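Local atomic coordinates of putative acetyl/propionyl-CoA carboxylase, alpha subunit (Methylibium petroleiphilum, PDB entry 2O1Q), a protein that probably acts as a cupin-type metal-dependent dioxygenase, perhaps cleaving acetylacetone, and binds zinc in the crystal. Residues K20-A25 with A47-P52; V38-G43 with I134-A139; G66-F69 with K74-V77; T105-P108 with E112-M115. All coordinates share one frame; numbering follows the deposited sequence. Where two conformers were deposited one is given.

Contact 1 (K20-A25 with A47-P52); sequences KPFPAA and AIFDCP
Phe22 and Phe49 form an offset edge-to-face aromatic pair inside a cupin-type beta barrel, bridging strand 44-51 and the chain just past the short strand 20-21. The two strands are second neighbours in one antiparallel sheet: strand 32-39 runs between them, which explains why Phe22 CA and Phe49 CA are still 8.5 Å apart while the rings touch. The evidence for the pair is in the ring geometry. The planes are inclined at 68° and the centroids lie 5.7 Å apart, with the edge of Phe49 directed toward the face of Phe22 but displaced from its middle. All of the touching falls on one ring atom of Phe49, CE2, which meets two neighbouring atoms along one side of the Phe22 ring. The torsions account for this: Phe22 has CG anti to its backbone N (chi1 -168°), which sends the ring inward from the loop, whereas Phe49 turns its CG away from its own carbonyl carbon, bringing the end of the side chain nearer than the direction of its CB would suggest. The two rings are part of a larger aromatic cluster. Trp33 of the intervening strand and Phe57 of the other sheet meet Phe22 edge-to-face, and the neighbouring strand 110-118 contributes Phe113, stacked with Phe49. On the face of Phe22 turned away from Phe49, CD of the following Pro23 sits 3.3 Å above the ring plane. Across the contact, Phe49 CE2 comes within 3.8 Å of Phe22 CE1 and 4.0 Å of Phe22 CD1.

Contact 2 (V38-G43 with I134-A139); sequences VSPEMG and IGWEDA
The first turn of the C-terminal helix 136-144 docks through Trp136 onto the end of strand 32-39 and the turn after it, using Val38, Pro40 and Gly43. With Trp136 CG between its backbone N and carbonyl carbon (chi1 74°), the indole is directed across to Pro40, which lies over one face: Pro40 CA is 3.8 Å from the centroid of the six-membered ring and 11° off the normal, a CH-pi contact, while Pro40 CB reaches Trp136 CH2 at 3.6 Å. Val38 CG2 packs against Trp136 CE3 at 3.7 Å, and Gly43 CA approaches Trp136 CD1 at 3.5 Å. Glu137 CB stands over the opposite face. Gly135 occupies the N-cap; its N-H is bound by Asp138 OD2 at an angle of 172°. The amide of Trp136 donates to a water 2.9 Å from its N, and that water donates to Gly43 O. On the pyrrole side NE1 hydrogen-bonds to Asn99 OD1 of the fourth subunit. Replacing Trp136 by an alanine would probably take the indole from Pro40 and Val38 and leave that asparagine without this donor. Dispersion over the indole anchors the helix end, while a bridging water and a subunit-crossing bond satisfy its N-H groups.

Contact 3 (G66-F69 with K74-V77); sequences GEYF and KMDV
Tyr68 and Met75 reach toward each other from opposite directions, and the terminal methyl of Met75 comes down on one face of the tyrosine ring. Met75 is present as selenomethionine. Its CE stands 3.4 Å from the ring centroid and 17° off the normal, slightly toward the hydroxyl-bearing rim, which is why Tyr68 CZ is the nearest atom at 3.3 Å from Met75 CE. Behind the methyl, SE lies 5.0 Å from the centroid of the Tyr68 ring, so the pair is a Met-aromatic contact in which the methyl is interposed between selenium and ring. The side chain of Met75 runs extended as far as SE and then bends at its last torsion (chi3 66°), and this bend places CE above the ring. Val77 CG2 is 4.1 Å from Tyr68 OH, a looser touch, and tentative because Val77 is disordered over two positions. The contact joins strand 66-71, in the sheet with strands 44-51 and 110-118, to strand 74-77, which pairs with 86-89. Ala88 of strand 86-89 packs against both Tyr68 and Met75, and Tyr11 of the second subunit also packs on Tyr68. The chemistry is close CH-pi and dispersion packing: the slightly positive methyl hydrogens probably favour the electron-rich phenol face, and a natural methionine sulfur would be expected to pack alike.

Contact 4 (T105-P108 with E112-M115); sequences TEFP and EFYM. With ACT (acetate ion), chain G.
Phe113 is the residue through which segment 112-115 meets segment 105-108, its ring lying beside that of Phe107. The two planes are only 14° from parallel, yet the centroids are 5.5 Å apart, so the rings are slid past one another with little overlap. With Phe113 CG between its backbone N and carbonyl carbon (chi1 75°), one side of the ring is turned to the end of Phe107, Phe107 CZ to Phe113 CE1 at 3.4 Å. Phe113 CZ is 3.7 Å from the acetate methyl, CH3. Exchanging this phenylalanine for an alanine would probably leave the end of Phe107 and the acetate methyl without their common apolar neighbour, and Phe49 without its stacking mate. Tyr114 turns outward to meet Phe69 of the second subunit. With Met115 (selenomethionine) the strand faces inward again: SE lies 3.7 Å from acetate OXT, and the side chain packs on His62. The anion, probably from the crystallisation liquor, takes a 2.8 Å hydrogen bond to its O from Thr105 OG1, while Phe113, Thr105 CG2 and Met115 SE lie round its methyl, consistent with a partly apolar site near the zinc ligand His62, inside the cupin barrel.

Contacts 3 and 4 lie on one side of the chain's centre, opposite contact 2; contact 1 adjoins contact 4. Contact 2, which docks the start of the C-terminal helix, lies apart, its centre 17 to 21 Å from those of the others. Contact 4 is the hub: its centre lies about 6 Å from that of contact 3 and about 10 Å from that of contact 1. Strand pairing ties them, with probable hydrogen bonds from Phe49 N to Phe113 O (2.8 Å) and from Phe69 N to Tyr114 O (2.8 Å). Packing of Met75 against Phe107 extends the aromatic row toward Tyr68. His60, His62 and His102 form a zinc site; the side chains of Val77, Phe113 and Phe49 come within about 6, 7 and 9 Å of a bound zinc ion.

Contact 1 (K20-A25 with A47-P52)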
loop_
_atom_site.group_PDB
_atom_site.type_symbol
_atom_site.label_atom_id
_atom_site.label_comp_id
_atom_site.label_asym_id
_atom_site.label_seq_id
_atom_site.Cartn_x
_atom_site.Cartn_y
_atom_site.Cartn_z
ATOM N N LYS A 20 3.879 26.667 8.195
ATOM C CA LYS A 20 5.111 27.043 7.506
ATOM C C LYS A 20 4.772 27.423 6.064
ATOM O O LYS A 20 3.870 26.894 5.472
ATOM C CB LYS A 20 6.180 25.904 7.517
ATOM C CG LYS A 20 6.820 25.577 8.862
ATOM C CD LYS A 20 8.101 24.762 8.691
ATOM C CE LYS A 20 8.795 24.513 10.010
ATOM N NZ LYS A 20 8.090 23.450 10.762
ATOM N N PRO A 21 5.514 28.359 5.481
ATOM C CA PRO A 21 5.277 28.623 4.064
ATOM C C PRO A 21 5.589 27.377 3.204
ATOM O O PRO A 21 6.576 26.656 3.444
ATOM C CB PRO A 21 6.206 29.800 3.748
ATOM C CG PRO A 21 6.714 30.292 5.079
ATOM C CD PRO A 21 6.578 29.189 6.054
ATOM N N PHE A 22 4.704 27.067 2.250
ATOM C CA PHE A 22 4.928 25.996 1.336
ATOM C C PHE A 22 5.923 26.515 0.282
ATOM O O PHE A 22 5.859 27.692 -0.116
ATOM C CB PHE A 22 3.598 25.541 0.690
ATOM C CG PHE A 22 3.719 24.275 -0.042
ATOM C CD1 PHE A 22 3.857 23.093 0.646
ATOM C CD2 PHE A 22 3.849 24.264 -1.429
ATOM C CE1 PHE A 22 4.056 21.912 -0.014
ATOM C CE2 PHE A 22 4.056 23.094 -2.089
ATOM C CZ PHE A 22 4.164 21.918 -1.390
ATOM N N PRO A 23 6.871 25.675 -0.140
ATOM C CA PRO A 23 7.867 26.145 -1.096
ATOM C C PRO A 23 7.334 26.870 -2.303
ATOM O O PRO A 23 6.398 26.396 -2.975
ATOM C CB PRO A 23 8.553 24.855 -1.535
ATOM C CG PRO A 23 8.492 24.011 -0.379
ATOM C CD PRO A 23 7.107 24.256 0.199
ATOM N N ALA A 24 7.931 28.022 -2.559
ATOM C CA ALA A 24 7.619 28.830 -3.730
ATOM C C ALA A 24 7.937 28.136 -5.039
ATOM O O ALA A 24 7.380 28.489 -6.061
ATOM C CB ALA A 24 8.363 30.168 -3.670
ATOM N N ALA A 25 8.841 27.176 -5.013
ATOM C CA ALA A 25 9.193 26.462 -6.222
ATOM C C ALA A 25 8.003 25.674 -6.749
ATOM O O ALA A 25 7.957 25.369 -7.931
ATOM C CB ALA A 25 10.386 25.521 -5.992
ATOM N N ALA A 47 -0.502 15.747 5.086
ATOM C CA ALA A 47 -0.280 17.146 5.379
ATOM C C ALA A 47 -1.581 17.875 5.308
ATOM O O ALA A 47 -2.585 17.359 4.701
ATOM C CB ALA A 47 0.769 17.733 4.380
ATOM N N ILE A 48 -1.612 19.074 5.922
ATOM C CA ILE A 48 -2.757 19.997 5.788
ATOM C C ILE A 48 -2.231 21.315 5.262
ATOM O O ILE A 48 -1.047 21.642 5.454
ATOM C CB ILE A 48 -3.561 20.143 7.109
ATOM C CG1 ILE A 48 -4.837 20.908 6.892
ATOM C CG2 ILE A 48 -2.627 20.665 8.192
ATOM C CD1 ILE A 48 -5.876 20.727 8.050
ATOM N N PHE A 49 -3.044 21.944 4.430
ATOM C CA PHE A 49 -2.702 23.157 3.704
ATOM C C PHE A 49 -3.710 24.260 3.937
ATOM O O PHE A 49 -4.916 24.007 3.988
ATOM C CB PHE A 49 -2.648 22.868 2.210
ATOM C CG PHE A 49 -1.662 21.763 1.832
ATOM C CD1 PHE A 49 -2.020 20.444 1.934
ATOM C CD2 PHE A 49 -0.361 22.060 1.434
ATOM C CE1 PHE A 49 -1.151 19.452 1.599
ATOM C CE2 PHE A 49 0.499 21.058 1.099
ATOM C CZ PHE A 49 0.127 19.768 1.206
ATOM N N ASP A 50 -3.166 25.457 3.998
ATOM C CA ASP A 50 -3.912 26.706 4.187
ATOM C C ASP A 50 -3.606 27.522 2.947
ATOM O O ASP A 50 -2.472 27.932 2.735
ATOM C CB ASP A 50 -3.429 27.423 5.439
ATOM C CG ASP A 50 -4.177 28.703 5.687
ATOM O OD1 ASP A 50 -5.415 28.670 5.608
ATOM O OD2 ASP A 50 -3.536 29.716 5.949
ATOM N N CYS A 51 -4.621 27.783 2.138
ATOM C CA CYS A 51 -4.409 28.278 0.809
ATOM C C CYS A 51 -5.204 29.527 0.591
ATOM O O CYS A 51 -6.426 29.478 0.539
ATOM C CB CYS A 51 -4.844 27.241 -0.194
ATOM S SG CYS A 51 -4.162 25.591 -0.066
ATOM N N PRO A 52 -4.517 30.653 0.439
ATOM C CA PRO A 52 -5.193 31.911 0.206
ATOM C C PRO A 52 -5.982 31.882 -1.080
ATOM O O PRO A 52 -5.629 31.159 -1.960
ATOM C CB PRO A 52 -4.055 32.907 0.098
ATOM C CG PRO A 52 -3.008 32.264 0.915
ATOM C CD PRO A 52 -3.085 30.881 0.607
#

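Contact 2 (V38-G43 with I134-A139)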
loop_
_atom_site.group_PDB
_atom_site.type_symbol
_atom_site.label_atom_id
_atom_site.label_comp_id
_atom_site.label_asym_id
_atom_site.label_seq_id
_atom_site.Cartn_x
_atom_site.Cartn_y
_atom_site.Cartn_z
ATOM N N VAL A 38 4.843 11.120 8.033
ATOM C CA VAL A 38 5.474 10.394 6.946
ATOM C C VAL A 38 5.598 8.914 7.333
ATOM O O VAL A 38 5.942 8.641 8.499
ATOM C CB VAL A 38 6.837 10.984 6.504
ATOM C CG1 VAL A 38 6.689 12.452 6.031
ATOM C CG2 VAL A 38 7.933 10.764 7.586
ATOM N N SER A 39 5.462 8.027 6.355
ATOM C CA SER A 39 5.606 6.597 6.469
ATOM C C SER A 39 6.800 6.189 5.612
ATOM O O SER A 39 6.672 6.084 4.366
ATOM C CB SER A 39 4.388 5.896 5.939
ATOM O OG SER A 39 3.337 5.904 6.916
ATOM N N PRO A 40 7.957 5.993 6.235
ATOM C CA PRO A 40 9.154 5.675 5.443
ATOM C C PRO A 40 9.104 4.370 4.679
ATOM O O PRO A 40 9.847 4.191 3.662
ATOM C CB PRO A 40 10.274 5.602 6.514
ATOM C CG PRO A 40 9.738 6.313 7.687
ATOM C CD PRO A 40 8.265 5.999 7.678
ATOM N N GLU A 41 8.311 3.418 5.169
ATOM C CA GLU A 41 8.292 2.133 4.503
ATOM C C GLU A 41 7.507 2.170 3.193
ATOM O O GLU A 41 8.028 1.772 2.154
ATOM C CB GLU A 41 7.738 1.090 5.428
ATOM C CG GLU A 41 7.782 -0.291 4.880
ATOM C CD GLU A 41 6.940 -1.258 5.664
ATOM O OE1 GLU A 41 7.404 -1.727 6.748
ATOM O OE2 GLU A 41 5.781 -1.513 5.259
HETATM N N MSE A 42 6.248 2.626 3.232
HETATM C CA MSE A 42 5.406 2.647 2.072
HETATM C C MSE A 42 5.713 3.854 1.244
HETATM O O MSE A 42 5.316 3.858 0.056
HETATM C CB MSE A 42 3.982 2.634 2.538
HETATM C CG MSE A 42 2.985 2.437 1.434
HETATM SE SE MSE A 42 1.192 1.956 2.070
HETATM C CE MSE A 42 1.688 1.709 3.982
ATOM N N GLY A 43 6.287 4.905 1.834
ATOM C CA GLY A 43 6.440 6.160 1.117
ATOM C C GLY A 43 5.197 7.039 1.109
ATOM O O GLY A 43 5.030 7.921 0.243
ATOM N N ILE A 134 8.904 14.605 -5.693
ATOM C CA ILE A 134 8.834 15.105 -4.330
ATOM C C ILE A 134 7.944 14.193 -3.502
ATOM O O ILE A 134 6.748 14.124 -3.725
ATOM C CB ILE A 134 8.291 16.565 -4.365
ATOM C CG1 ILE A 134 9.297 17.493 -5.062
ATOM C CG2 ILE A 134 7.847 17.083 -2.985
ATOM C CD1 ILE A 134 10.509 17.765 -4.272
ATOM N N GLY A 135 8.565 13.479 -2.564
ATOM C CA GLY A 135 7.814 12.596 -1.721
ATOM C C GLY A 135 8.084 12.736 -0.263
ATOM O O GLY A 135 8.558 13.765 0.186
ATOM N N TRP A 136 7.882 11.649 0.474
ATOM C CA TRP A 136 7.891 11.710 1.957
ATOM C C TRP A 136 9.137 12.286 2.541
ATOM O O TRP A 136 9.066 13.020 3.488
ATOM C CB TRP A 136 7.613 10.320 2.602
ATOM C CG TRP A 136 8.716 9.376 2.529
ATOM C CD1 TRP A 136 8.988 8.542 1.514
ATOM C CD2 TRP A 136 9.750 9.198 3.491
ATOM N NE1 TRP A 136 10.127 7.837 1.761
ATOM C CE2 TRP A 136 10.612 8.212 2.991
ATOM C CE3 TRP A 136 10.031 9.770 4.742
ATOM C CZ2 TRP A 136 11.712 7.791 3.668
ATOM C CZ3 TRP A 136 11.152 9.347 5.417
ATOM C CH2 TRP A 136 11.964 8.358 4.885
ATOM N N GLU A 137 10.265 11.883 1.978
ATOM C CA GLU A 137 11.553 12.297 2.442
ATOM C C GLU A 137 11.797 13.787 2.167
ATOM O O GLU A 137 12.409 14.495 2.980
ATOM C CB GLU A 137 12.648 11.414 1.788
ATOM C CG GLU A 137 14.040 11.530 2.364
ATOM C CD GLU A 137 15.094 10.725 1.557
ATOM O OE1 GLU A 137 15.130 10.852 0.300
ATOM O OE2 GLU A 137 15.908 10.006 2.188
ATOM N N ASP A 138 11.405 14.217 0.977
ATOM C CA ASP A 138 11.467 15.615 0.611
ATOM C C ASP A 138 10.565 16.449 1.502
ATOM O O ASP A 138 10.934 17.496 2.000
ATOM C CB ASP A 138 11.148 15.811 -0.863
ATOM C CG ASP A 138 12.029 14.975 -1.729
ATOM O OD1 ASP A 138 13.250 15.270 -1.778
ATOM O OD2 ASP A 138 11.503 13.986 -2.264
ATOM N N ALA A 139 9.364 15.956 1.725
ATOM C CA ALA A 139 8.438 16.623 2.613
ATOM C C ALA A 139 8.968 16.758 4.013
ATOM O O ALA A 139 8.882 17.822 4.580
ATOM C CB ALA A 139 7.079 15.914 2.610
HETATM O O HOH W 1 6.972 9.362 -1.111
#

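Contact 3 (G66-F69 with K74-V77)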
loop_
_atom_site.group_PDB
_atom_site.type_symbol
_atom_site.label_atom_id
_atom_site.label_comp_id
_atom_site.label_asym_id
_atom_site.label_seq_id
_atom_site.Cartn_x
_atom_site.Cartn_y
_atom_site.Cartn_z
ATOM N N GLY A 66 -4.000 9.539 -3.917
ATOM C CA GLY A 66 -4.098 10.542 -2.880
ATOM C C GLY A 66 -5.540 10.801 -2.573
ATOM O O GLY A 66 -6.393 10.626 -3.427
ATOM N N GLU A 67 -5.822 11.201 -1.335
ATOM C CA GLU A 67 -7.201 11.458 -0.895
ATOM C C GLU A 67 -7.226 12.740 -0.080
ATOM O O GLU A 67 -6.354 12.934 0.811
ATOM C CB GLU A 67 -7.675 10.320 -0.005
ATOM C CG GLU A 67 -7.738 9.037 -0.690
ATOM C CD GLU A 67 -8.320 7.937 0.192
ATOM O OE1 GLU A 67 -9.460 8.076 0.698
ATOM O OE2 GLU A 67 -7.688 6.864 0.252
ATOM N N TYR A 68 -8.171 13.620 -0.339
ATOM C CA TYR A 68 -8.273 14.857 0.359
ATOM C C TYR A 68 -9.632 15.085 0.984
ATOM O O TYR A 68 -10.627 14.536 0.512
ATOM C CB TYR A 68 -7.911 16.051 -0.524
ATOM C CG TYR A 68 -8.890 16.356 -1.637
ATOM C CD1 TYR A 68 -10.065 17.037 -1.361
ATOM C CD2 TYR A 68 -8.623 15.984 -2.952
ATOM C CE1 TYR A 68 -10.979 17.286 -2.377
ATOM C CE2 TYR A 68 -9.537 16.278 -3.970
ATOM C CZ TYR A 68 -10.714 16.953 -3.651
ATOM O OH TYR A 68 -11.642 17.174 -4.663
ATOM N N PHE A 69 -9.608 15.887 2.039
ATOM C CA PHE A 69 -10.750 16.418 2.738
ATOM C C PHE A 69 -10.583 17.936 2.777
ATOM O O PHE A 69 -9.724 18.486 3.491
ATOM C CB PHE A 69 -10.832 15.822 4.118
ATOM C CG PHE A 69 -11.998 16.275 4.971
ATOM C CD1 PHE A 69 -13.100 16.984 4.502
ATOM C CD2 PHE A 69 -11.962 15.974 6.324
ATOM C CE1 PHE A 69 -14.116 17.368 5.379
ATOM C CE2 PHE A 69 -12.960 16.333 7.168
ATOM C CZ PHE A 69 -14.046 17.017 6.713
ATOM N N LYS A 74 -12.858 26.375 -1.392
ATOM C CA LYS A 74 -13.195 25.886 -2.708
ATOM C C LYS A 74 -11.923 25.727 -3.501
ATOM O O LYS A 74 -11.101 26.597 -3.495
ATOM C CB LYS A 74 -14.139 26.880 -3.413
ATOM C CG LYS A 74 -14.758 26.406 -4.697
ATOM C CD LYS A 74 -15.942 27.271 -5.152
ATOM C CE LYS A 74 -15.544 28.737 -5.262
HETATM N N MSE A 75 -11.808 24.582 -4.161
HETATM C CA MSE A 75 -10.613 24.097 -4.872
HETATM C C MSE A 75 -11.008 23.538 -6.246
HETATM O O MSE A 75 -11.801 22.590 -6.354
HETATM C CB MSE A 75 -9.909 23.043 -3.991
HETATM C CG MSE A 75 -8.633 22.489 -4.630
HETATM SE SE MSE A 75 -7.762 21.158 -3.575
HETATM C CE MSE A 75 -9.099 19.838 -3.698
ATOM N N ASP A 76 -10.407 24.103 -7.271
ATOM C CA ASP A 76 -10.482 23.540 -8.582
ATOM C C ASP A 76 -9.335 22.537 -8.863
ATOM O O ASP A 76 -8.168 22.877 -8.815
ATOM C CB ASP A 76 -10.471 24.666 -9.617
ATOM C CG ASP A 76 -11.846 25.283 -9.854
ATOM O OD1 ASP A 76 -12.874 24.744 -9.358
ATOM O OD2 ASP A 76 -11.883 26.321 -10.551
ATOM N N VAL A 77 -9.723 21.299 -9.148
ATOM C CA VAL A 77 -8.819 20.186 -9.470
ATOM C C VAL A 77 -9.114 19.696 -10.891
ATOM O O VAL A 77 -10.257 19.673 -11.332
ATOM C CB VAL A 77 -8.965 19.012 -8.468
ATOM C CG1 VAL A 77 -7.668 18.197 -8.426
ATOM C CG2 VAL A 77 -9.350 19.510 -7.062
#

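Contact 4 (T105-P108 with E112-M115)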
loop_
_atom_site.group_PDB
_atom_site.type_symbol
_atom_site.label_atom_id
_atom_site.label_comp_id
_atom_site.label_asym_id
_atom_site.label_seq_id
_atom_site.Cartn_x
_atom_site.Cartn_y
_atom_site.Cartn_z
ATOM N N THR A 105 -3.846 22.984 -9.764
ATOM C CA THR A 105 -4.773 22.924 -8.688
ATOM C C THR A 105 -4.765 24.290 -8.081
ATOM O O THR A 105 -3.707 24.817 -7.777
ATOM C CB THR A 105 -4.402 21.898 -7.666
ATOM O OG1 THR A 105 -4.450 20.590 -8.276
ATOM C CG2 THR A 105 -5.374 21.921 -6.430
ATOM N N GLU A 106 -5.937 24.865 -7.915
ATOM C CA GLU A 106 -6.027 26.263 -7.482
ATOM C C GLU A 106 -7.216 26.475 -6.564
ATOM O O GLU A 106 -8.152 25.692 -6.543
ATOM C CB GLU A 106 -5.997 27.196 -8.684
ATOM C CG GLU A 106 -7.165 27.115 -9.575
ATOM C CD GLU A 106 -7.031 28.035 -10.768
ATOM O OE1 GLU A 106 -5.928 28.500 -11.153
ATOM O OE2 GLU A 106 -8.072 28.289 -11.332
ATOM N N PHE A 107 -7.185 27.611 -5.899
ATOM C CA PHE A 107 -8.059 27.955 -4.783
ATOM C C PHE A 107 -8.724 29.287 -5.001
ATOM O O PHE A 107 -8.210 30.332 -4.673
ATOM C CB PHE A 107 -7.226 27.894 -3.520
ATOM C CG PHE A 107 -6.642 26.548 -3.302
ATOM C CD1 PHE A 107 -7.385 25.569 -2.684
ATOM C CD2 PHE A 107 -5.380 26.224 -3.815
ATOM C CE1 PHE A 107 -6.854 24.257 -2.573
ATOM C CE2 PHE A 107 -4.885 24.975 -3.708
ATOM C CZ PHE A 107 -5.633 23.989 -3.065
ATOM N N PRO A 108 -9.888 29.275 -5.655
ATOM C CA PRO A 108 -10.667 30.483 -5.881
ATOM C C PRO A 108 -11.057 31.212 -4.625
ATOM O O PRO A 108 -11.145 32.438 -4.634
ATOM C CB PRO A 108 -11.917 29.967 -6.584
ATOM C CG PRO A 108 -11.752 28.567 -6.799
ATOM C CD PRO A 108 -10.495 28.096 -6.274
ATOM N N GLU A 112 -8.802 25.344 3.145
ATOM C CA GLU A 112 -7.994 24.480 3.974
ATOM C C GLU A 112 -8.335 23.096 3.541
ATOM O O GLU A 112 -9.525 22.779 3.367
ATOM C CB GLU A 112 -8.367 24.591 5.437
ATOM C CG GLU A 112 -7.499 23.738 6.364
ATOM C CD GLU A 112 -7.952 23.823 7.800
ATOM O OE1 GLU A 112 -8.988 23.188 8.154
ATOM O OE2 GLU A 112 -7.248 24.511 8.560
ATOM N N PHE A 113 -7.326 22.276 3.303
ATOM C CA PHE A 113 -7.503 20.858 2.956
ATOM C C PHE A 113 -6.412 20.012 3.514
ATOM O O PHE A 113 -5.235 20.435 3.616
ATOM C CB PHE A 113 -7.687 20.585 1.452
ATOM C CG PHE A 113 -6.437 20.688 0.652
ATOM C CD1 PHE A 113 -5.911 21.935 0.292
ATOM C CD2 PHE A 113 -5.734 19.536 0.291
ATOM C CE1 PHE A 113 -4.710 21.994 -0.435
ATOM C CE2 PHE A 113 -4.581 19.615 -0.442
ATOM C CZ PHE A 113 -4.100 20.865 -0.823
ATOM N N TYR A 114 -6.852 18.830 3.911
ATOM C CA TYR A 114 -6.053 17.741 4.449
ATOM C C TYR A 114 -5.915 16.726 3.335
ATOM O O TYR A 114 -6.900 16.423 2.646
ATOM C CB TYR A 114 -6.822 17.169 5.669
ATOM C CG TYR A 114 -6.289 15.875 6.248
ATOM C CD1 TYR A 114 -6.658 14.675 5.732
ATOM C CD2 TYR A 114 -5.477 15.849 7.368
ATOM C CE1 TYR A 114 -6.265 13.504 6.303
ATOM C CE2 TYR A 114 -5.076 14.668 7.945
ATOM C CZ TYR A 114 -5.438 13.501 7.403
ATOM O OH TYR A 114 -5.104 12.291 7.945
HETATM N N MSE A 115 -4.696 16.243 3.096
HETATM C CA MSE A 115 -4.443 15.265 2.082
HETATM C C MSE A 115 -3.416 14.264 2.474
HETATM O O MSE A 115 -2.387 14.586 3.090
HETATM C CB MSE A 115 -4.059 15.941 0.760
HETATM C CG MSE A 115 -4.025 15.017 -0.392
HETATM SE SE MSE A 115 -4.207 16.017 -2.084
HETATM C CE MSE A 115 -4.203 14.347 -3.140
HETATM C C ACT G . -3.198 18.555 -5.360
HETATM O O ACT G . -2.943 19.074 -6.468
HETATM O OXT ACT G . -2.854 17.353 -5.300
HETATM C CH3 ACT G . -3.863 19.225 -4.187
#